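Local coordinates for protein putative ATP binding component of ABC-transporter (Escherichia coli, PDB 2R5O) that forms the C-terminal, carbohydrate-binding domain of Wzt, the probable ATP-hydrolysing component of an ABC transporter that exports O-antigen polysaccharide, at residues I51-Q56 against V60-S65; N105-S110 against N149-M154. One frame throughout, in Å; residues are numbered along the deposited sequence. Where two conformers were deposited one is given.

Contact 1: I51-Q56 against V60-S65; sequences IDYHIQ and VDFPPS
The ring of Phe-62 lies over the backbone of segment 51-56, with the carbonyl O of Ile-55 under one face and Tyr-53 O at its edge, 3.6 Å from CZ. That edge is also turned toward the face of Tyr-53 in an offset edge-to-face pair, the planes at 85° and Phe-62 CE1 3.8 Å from Tyr-53 CE1. The His-54 ring sits obliquely to Phe-62, ND1 3.4 Å from CE2, and has Asp-61 at its own edge. There His-54 NE2 donates to Asp-61 OD1 over 2.7 Å; the oxygen lies almost in the imidazole plane, whereas the nitrogen meets it from above the carboxylate plane. This is a His-carboxylate bond bridging a tight beta hairpin, strands 48-57 and 60-61, at the margin of a four-stranded sheet of the immunoglobulin-like domain. Gln-56 and Asp-61 form its antiparallel, non-hydrogen-bonded pair; one residue further, Phe-62 N donates to Ile-55 O over 2.8 Å. The His-54 side chain, its CG set beside the carbonyl carbon (chi1 -165°), reaches along the hairpin to the carboxylate. In the conformer given, Gln-56 runs beside Asp-61 while its NE2 bonds to Asp-73; Tyr-53 OH bonds to Pro-34 O.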
ATOM      1  N   ILE A  51     -22.755  -0.460  17.197  1.00 14.50           N
ATOM      2  CA  ILE A  51     -23.648   0.662  17.516  1.00 14.54           C
ATOM      3  C   ILE A  51     -22.982   2.044  17.427  1.00 13.81           C
ATOM      4  O   ILE A  51     -23.669   3.048  17.493  1.00 14.78           O
ATOM      5  CB  ILE A  51     -24.299   0.462  18.905  1.00 14.59           C
ATOM      6  CG1 ILE A  51     -23.263   0.120  19.981  1.00 15.28           C
ATOM      7  CG2 ILE A  51     -25.363  -0.628  18.813  1.00 15.89           C
ATOM      8  CD1 ILE A  51     -23.852   0.195  21.389  1.00 16.59           C
ATOM      9  N   ASP A  52     -21.661   2.079  17.284  1.00 14.07           N
ATOM     10  CA  ASP A  52     -20.972   3.366  17.173  1.00 14.56           C
ATOM     11  C   ASP A  52     -19.585   3.126  16.605  1.00 14.59           C
ATOM     12  O   ASP A  52     -19.093   1.989  16.592  1.00 14.69           O
ATOM     13  CB  ASP A  52     -20.893   4.067  18.545  1.00 15.33           C
ATOM     14  CG  ASP A  52     -20.772   5.582  18.455  1.00 15.74           C
ATOM     15  OD1 ASP A  52     -20.737   6.149  17.358  1.00 15.71           O
ATOM     16  OD2 ASP A  52     -20.740   6.204  19.543  1.00 18.00           O
ATOM     17  N   TYR A  53     -18.966   4.195  16.116  1.00 14.39           N
ATOM     18  CA  TYR A  53     -17.556   4.167  15.735  1.00 14.73           C
ATOM     19  C   TYR A  53     -16.916   5.500  16.035  1.00 14.61           C
ATOM     20  O   TYR A  53     -17.606   6.509  16.263  1.00 15.07           O
ATOM     21  CB  TYR A  53     -17.378   3.808  14.255  1.00 14.69           C
ATOM     22  CG  TYR A  53     -17.810   4.862  13.253  1.00 15.00           C
ATOM     23  CD1 TYR A  53     -16.913   5.790  12.709  1.00 14.45           C
ATOM     24  CD2 TYR A  53     -19.114   4.921  12.818  1.00 13.85           C
ATOM     25  CE1 TYR A  53     -17.315   6.724  11.788  1.00 14.54           C
ATOM     26  CE2 TYR A  53     -19.526   5.853  11.864  1.00 13.95           C
ATOM     27  CZ  TYR A  53     -18.611   6.743  11.359  1.00 14.37           C
ATOM     28  OH  TYR A  53     -19.055   7.668  10.422  1.00 14.61           O
ATOM     29  N   HIS A  54     -15.594   5.486  16.005  1.00 14.52           N
ATOM     30  CA  HIS A  54     -14.816   6.696  16.200  1.00 15.11           C
ATOM     31  C   HIS A  54     -13.563   6.600  15.354  1.00 15.16           C
ATOM     32  O   HIS A  54     -12.995   5.526  15.207  1.00 16.68           O
ATOM     33  CB  HIS A  54     -14.430   6.861  17.683  1.00 14.97           C
ATOM     34  CG  HIS A  54     -13.942   8.227  18.028  1.00 15.54           C
ATOM     35  ND1 HIS A  54     -14.805   9.267  18.296  1.00 17.18           N
ATOM     36  CD2 HIS A  54     -12.689   8.720  18.154  1.00 16.32           C
ATOM     37  CE1 HIS A  54     -14.094  10.351  18.581  1.00 16.69           C
ATOM     38  NE2 HIS A  54     -12.810  10.053  18.479  1.00 17.24           N
ATOM     39  N   ILE A  55     -13.136   7.707  14.772  1.00 14.40           N
ATOM     40  CA  ILE A  55     -11.895   7.790  14.033  1.00 14.71           C
ATOM     41  C   ILE A  55     -11.084   8.931  14.589  1.00 14.33           C
ATOM     42  O   ILE A  55     -11.627  10.010  14.863  1.00 14.61           O
ATOM     43  CB  ILE A  55     -12.147   7.957  12.518  1.00 15.58           C
ATOM     44  CG1 ILE A  55     -12.929   6.723  12.017  1.00 17.03           C
ATOM     45  CG2 ILE A  55     -10.828   8.117  11.748  1.00 16.69           C
ATOM     46  CD1 ILE A  55     -13.389   6.763  10.550  1.00 17.73           C
ATOM     47  N   GLN A  56      -9.806   8.701  14.808  1.00 13.56           N
ATOM     48  CA  GLN A  56      -8.915   9.723  15.356  1.00 14.27           C
ATOM     49  C   GLN A  56      -7.547   9.581  14.740  1.00 14.12           C
ATOM     50  O   GLN A  56      -7.101   8.461  14.493  1.00 14.43           O
ATOM     51  CB  GLN A  56      -8.881   9.656  16.870  0.65 15.42           C
ATOM     52  CG  GLN A  56      -8.429   8.351  17.371  0.65 17.47           C
ATOM     53  CD  GLN A  56      -8.706   8.138  18.850  0.65 17.68           C
ATOM     54  OE1 GLN A  56      -9.586   8.786  19.435  0.65 21.07           O
ATOM     55  NE2 GLN A  56      -7.977   7.199  19.463  0.65 20.31           N
ATOM     56  N   VAL A  60      -6.472  14.130  16.888  1.00 16.22           N
ATOM     57  CA  VAL A  60      -7.625  14.866  16.398  1.00 15.06           C
ATOM     58  C   VAL A  60      -8.764  13.887  16.197  1.00 15.04           C
ATOM     59  O   VAL A  60      -8.642  12.890  15.487  1.00 16.28           O
ATOM     60  CB  VAL A  60      -7.322  15.584  15.061  1.00 15.53           C
ATOM     61  CG1 VAL A  60      -8.556  16.305  14.527  1.00 15.40           C
ATOM     62  CG2 VAL A  60      -6.150  16.512  15.218  1.00 14.99           C
ATOM     63  N   ASP A  61      -9.895  14.162  16.826  1.00 14.44           N
ATOM     64  CA  ASP A  61     -11.104  13.376  16.665  1.00 14.95           C
ATOM     65  C   ASP A  61     -11.842  13.734  15.378  1.00 15.04           C
ATOM     66  O   ASP A  61     -12.034  14.910  15.071  1.00 15.51           O
ATOM     67  CB  ASP A  61     -12.002  13.591  17.875  1.00 15.83           C
ATOM     68  CG  ASP A  61     -11.371  13.106  19.152  1.00 17.05           C
ATOM     69  OD1 ASP A  61     -11.010  11.916  19.244  1.00 17.81           O
ATOM     70  OD2 ASP A  61     -11.247  13.930  20.073  1.00 19.80           O
ATOM     71  N   PHE A  62     -12.253  12.735  14.609  1.00 13.95           N
ATOM     72  CA  PHE A  62     -13.003  12.918  13.375  1.00 14.01           C
ATOM     73  C   PHE A  62     -12.406  14.043  12.542  1.00 14.19           C
ATOM     74  O   PHE A  62     -13.095  14.981  12.183  1.00 15.28           O
ATOM     75  CB  PHE A  62     -14.493  13.140  13.635  1.00 15.04           C
ATOM     76  CG  PHE A  62     -15.230  11.923  14.155  1.00 14.99           C
ATOM     77  CD1 PHE A  62     -15.307  10.759  13.384  1.00 16.31           C
ATOM     78  CD2 PHE A  62     -15.880  11.947  15.386  1.00 16.40           C
ATOM     79  CE1 PHE A  62     -16.010   9.665  13.847  1.00 16.65           C
ATOM     80  CE2 PHE A  62     -16.596  10.848  15.841  1.00 16.43           C
ATOM     81  CZ  PHE A  62     -16.632   9.707  15.059  1.00 16.44           C
ATOM     82  N   PRO A  63     -11.118  13.928  12.180  1.00 14.82           N
ATOM     83  CA  PRO A  63     -10.537  14.945  11.296  1.00 15.47           C
ATOM     84  C   PRO A  63     -11.254  14.922   9.936  1.00 15.56           C
ATOM     85  O   PRO A  63     -11.818  13.892   9.550  1.00 16.68           O
ATOM     86  CB  PRO A  63      -9.096  14.473  11.171  1.00 15.63           C
ATOM     87  CG  PRO A  63      -9.176  12.992  11.343  1.00 16.06           C
ATOM     88  CD  PRO A  63     -10.192  12.810  12.435  1.00 15.01           C
ATOM     89  N   PRO A  64     -11.249  16.024   9.192  1.00 14.99           N
ATOM     90  CA  PRO A  64     -11.973  16.037   7.918  1.00 15.56           C
ATOM     91  C   PRO A  64     -11.306  15.205   6.832  1.00 14.79           C
ATOM     92  O   PRO A  64     -11.930  14.859   5.840  1.00 15.30           O
ATOM     93  CB  PRO A  64     -11.963  17.534   7.547  1.00 15.61           C
ATOM     94  CG  PRO A  64     -10.718  18.070   8.188  1.00 16.76           C
ATOM     95  CD  PRO A  64     -10.673  17.342   9.515  1.00 15.70           C
ATOM     96  N   SER A  65     -10.035  14.893   6.996  1.00 14.15           N
ATOM     97  CA  SER A  65      -9.339  13.944   6.135  1.00 13.80           C
ATOM     98  C   SER A  65      -8.238  13.300   6.929  1.00 13.28           C
ATOM     99  O   SER A  65      -7.925  13.740   8.013  1.00 14.24           O
ATOM    100  CB  SER A  65      -8.788  14.629   4.895  1.00 14.40           C
ATOM    101  OG  SER A  65      -7.768  15.565   5.234  1.00 15.27           O
TER

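Contact 2: N105-S110 against N149-M154; sequences NSFLAS and NPQTDM
Pro-150 rests its CG on one face of the Phe-107 ring, a CH-pi contact in which CG lies 3.9 Å from the ring centroid and 22° off the normal. The proline is displaced toward the root of the ring, coming within 3.6 Å of Phe-107 CG. In the immunoglobulin-type fold of this domain, the contact joins a single helical turn, 106-109, which follows strand 100-105, to the turn between strands 137-147 and 153-169. Gln-151 extends its side chain to the far end of the ring, where NE2 approaches Phe-107 CZ to 3.2 Å; the amide and ring planes are inclined at 36°. Phe-107 faces this turn because its CG stands anti to the backbone N (chi1 -178°), carrying the ring out from the helix.

Behind this first shell, bonds within each segment shape the two partners. Asn-105 is the N-cap: its OD1 accepts a nearly straight bond from Leu-108 N, which fixes the helix start beside the aromatic residue. On the other side of the contact, Asn-149 O takes both Thr-152 N and Asp-153 N, closing the turn that presents Pro-150, with a classic beta bulge at Thr-152 and Asp-153. Trp-175 of the second subunit packs on Asn-105 and Leu-108. One water joins the two sides, accepting from Asn-105 ND2 at 3.0 Å and donating to Pro-150 O at 3.1 Å.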
ATOM      1  N   ASN A 105      -8.782  -8.696  10.399  1.00 13.34           N
ATOM      2  CA  ASN A 105      -9.632  -8.857  11.556  1.00 13.35           C
ATOM      3  C   ASN A 105      -8.740  -9.051  12.770  1.00 13.59           C
ATOM      4  O   ASN A 105      -7.523  -9.055  12.655  1.00 14.15           O
ATOM      5  CB  ASN A 105     -10.663  -9.968  11.330  1.00 14.26           C
ATOM      6  CG  ASN A 105     -10.058 -11.332  11.191  1.00 13.98           C
ATOM      7  OD1 ASN A 105      -9.070 -11.668  11.817  1.00 14.46           O
ATOM      8  ND2 ASN A 105     -10.728 -12.177  10.396  1.00 16.75           N
ATOM      9  N   SER A 106      -9.317  -9.182  13.956  1.00 13.96           N
ATOM     10  CA  SER A 106      -8.529  -9.267  15.163  1.00 14.25           C
ATOM     11  C   SER A 106      -7.543 -10.416  15.131  1.00 14.42           C
ATOM     12  O   SER A 106      -6.433 -10.304  15.669  1.00 15.46           O
ATOM     13  CB  SER A 106      -9.417  -9.373  16.393  1.00 14.10           C
ATOM     14  OG  SER A 106     -10.331 -10.446  16.277  1.00 13.58           O
ATOM     15  N   PHE A 107      -7.981 -11.548  14.592  1.00 14.67           N
ATOM     16  CA  PHE A 107      -7.166 -12.746  14.524  1.00 15.16           C
ATOM     17  C   PHE A 107      -5.975 -12.572  13.572  1.00 14.40           C
ATOM     18  O   PHE A 107      -4.824 -12.835  13.933  1.00 15.95           O
ATOM     19  CB  PHE A 107      -8.052 -13.915  14.108  1.00 16.10           C
ATOM     20  CG  PHE A 107      -7.316 -15.225  14.059  1.00 18.16           C
ATOM     21  CD1 PHE A 107      -6.924 -15.866  15.231  1.00 19.06           C
ATOM     22  CD2 PHE A 107      -6.955 -15.771  12.849  1.00 21.43           C
ATOM     23  CE1 PHE A 107      -6.232 -17.082  15.194  1.00 20.87           C
ATOM     24  CE2 PHE A 107      -6.239 -16.996  12.807  1.00 21.24           C
ATOM     25  CZ  PHE A 107      -5.875 -17.611  13.987  1.00 22.06           C
ATOM     26  N   LEU A 108      -6.248 -12.117  12.358  1.00 14.53           N
ATOM     27  CA  LEU A 108      -5.172 -11.900  11.385  1.00 14.85           C
ATOM     28  C   LEU A 108      -4.230 -10.780  11.820  1.00 14.74           C
ATOM     29  O   LEU A 108      -3.005 -10.917  11.761  1.00 14.98           O
ATOM     30  CB  LEU A 108      -5.731 -11.619   9.990  1.00 15.20           C
ATOM     31  CG  LEU A 108      -6.595 -12.721   9.407  1.00 16.40           C
ATOM     32  CD1 LEU A 108      -7.078 -12.293   8.014  1.00 19.66           C
ATOM     33  CD2 LEU A 108      -5.833 -14.050   9.350  1.00 17.98           C
ATOM     34  N   ALA A 109      -4.773  -9.649  12.236  1.00 15.40           N
ATOM     35  CA  ALA A 109      -3.935  -8.481  12.529  1.00 15.41           C
ATOM     36  C   ALA A 109      -2.978  -8.753  13.662  1.00 16.07           C
ATOM     37  O   ALA A 109      -1.836  -8.271  13.638  1.00 17.15           O
ATOM     38  CB  ALA A 109      -4.762  -7.274  12.841  1.00 15.68           C
ATOM     39  N   SER A 110      -3.411  -9.554  14.626  1.00 15.83           N
ATOM     40  CA  SER A 110      -2.620  -9.901  15.794  1.00 15.98           C
ATOM     41  C   SER A 110      -1.868 -11.206  15.635  1.00 16.29           C
ATOM     42  O   SER A 110      -1.264 -11.694  16.588  1.00 15.70           O
ATOM     43  CB  SER A 110      -3.509  -9.986  17.026  1.00 16.32           C
ATOM     44  OG  SER A 110      -4.281 -11.179  17.049  1.00 16.12           O
ATOM     45  N   ASN A 149     -14.813 -19.797  14.783  1.00 19.25           N
ATOM     46  CA  ASN A 149     -13.438 -20.167  14.428  1.00 20.81           C
ATOM     47  C   ASN A 149     -13.064 -19.429  13.148  1.00 20.72           C
ATOM     48  O   ASN A 149     -13.627 -19.703  12.096  1.00 20.08           O
ATOM     49  CB  ASN A 149     -13.360 -21.688  14.205  0.65 21.37           C
ATOM     50  CG  ASN A 149     -13.861 -22.499  15.409  0.65 24.10           C
ATOM     51  OD1 ASN A 149     -14.607 -23.475  15.251  0.65 27.67           O
ATOM     52  ND2 ASN A 149     -13.451 -22.099  16.610  0.65 27.26           N
ATOM     53  N   PRO A 150     -12.156 -18.440  13.221  1.00 22.67           N
ATOM     54  CA  PRO A 150     -11.952 -17.527  12.057  1.00 22.79           C
ATOM     55  C   PRO A 150     -11.583 -18.172  10.699  1.00 22.69           C
ATOM     56  O   PRO A 150     -11.958 -17.685   9.625  1.00 24.02           O
ATOM     57  CB  PRO A 150     -10.877 -16.549  12.543  1.00 23.51           C
ATOM     58  CG  PRO A 150     -10.453 -17.011  13.925  1.00 24.24           C
ATOM     59  CD  PRO A 150     -11.359 -18.074  14.403  1.00 23.49           C
ATOM     60  N   GLN A 151     -10.887 -19.281  10.755  1.00 21.77           N
ATOM     61  CA  GLN A 151     -10.398 -19.949   9.560  1.00 21.77           C
ATOM     62  C   GLN A 151     -11.474 -20.754   8.825  1.00 19.49           C
ATOM     63  O   GLN A 151     -11.373 -21.009   7.630  1.00 19.26           O
ATOM     64  CB  GLN A 151      -9.239 -20.880   9.959  1.00 22.39           C
ATOM     65  CG  GLN A 151      -8.043 -20.150  10.615  1.00 24.06           C
ATOM     66  CD  GLN A 151      -7.267 -21.025  11.597  1.00 28.00           C
ATOM     67  OE1 GLN A 151      -7.137 -22.226  11.396  1.00 27.78           O
ATOM     68  NE2 GLN A 151      -6.768 -20.423  12.672  1.00 30.35           N
ATOM     69  N   THR A 152     -12.468 -21.225   9.570  1.00 17.04           N
ATOM     70  CA  THR A 152     -13.286 -22.333   9.107  1.00 16.88           C
ATOM     71  C   THR A 152     -14.770 -22.217   9.415  1.00 16.27           C
ATOM     72  O   THR A 152     -15.572 -22.875   8.769  1.00 16.39           O
ATOM     73  CB  THR A 152     -12.794 -23.651   9.745  1.00 17.43           C
ATOM     74  OG1 THR A 152     -12.785 -23.498  11.165  1.00 20.12           O
ATOM     75  CG2 THR A 152     -11.368 -23.967   9.289  1.00 19.64           C
ATOM     76  N   ASP A 153     -15.167 -21.441  10.421  1.00 15.90           N
ATOM     77  CA  ASP A 153     -16.574 -21.473  10.869  1.00 15.45           C
ATOM     78  C   ASP A 153     -16.898 -20.223  11.656  1.00 15.44           C
ATOM     79  O   ASP A 153     -16.909 -20.240  12.889  1.00 15.86           O
ATOM     80  CB  ASP A 153     -16.829 -22.712  11.719  1.00 15.54           C
ATOM     81  CG  ASP A 153     -18.280 -22.896  12.095  1.00 16.44           C
ATOM     82  OD1 ASP A 153     -19.136 -22.104  11.647  1.00 17.16           O
ATOM     83  OD2 ASP A 153     -18.574 -23.873  12.832  1.00 19.59           O
ATOM     84  N   MET A 154     -17.147 -19.143  10.932  1.00 15.73           N
ATOM     85  CA  MET A 154     -17.403 -17.842  11.525  1.00 16.21           C
ATOM     86  C   MET A 154     -18.726 -17.322  11.055  1.00 15.68           C
ATOM     87  O   MET A 154     -19.008 -17.292   9.852  1.00 15.83           O
ATOM     88  CB  MET A 154     -16.354 -16.871  11.025  0.65 17.93           C
ATOM     89  CG  MET A 154     -14.982 -17.199  11.443  0.65 20.50           C
ATOM     90  SD  MET A 154     -14.765 -17.062  13.214  0.65 23.36           S
ATOM     91  CE  MET A 154     -14.874 -15.304  13.241  0.65 15.85           C
TER
HETATM   92  O   HOH W   1     -10.468 -14.947   9.218  1.00 31.96           O

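In the fold
The two contacts lie on opposite sides of the chain's centre, their own centres 25 Å apart, and share no strand or helix. Contact 1 is local, a hairpin edge bound to its own sheet; it is partly buried, with Tyr-53 and Ile-55 reaching inward to Ile-164 of strand 153-169. Contact 2 lies at the surface and brings together segments separated by 38 residues, the second leading into that same long strand. Their chemistry follows: backbone pairing, a direct side-chain bond and clustered rings in the first, against a smaller apolar contact and a water bridge in the second. The second subunit touches contact 2 but leaves the segments of contact 1 alone.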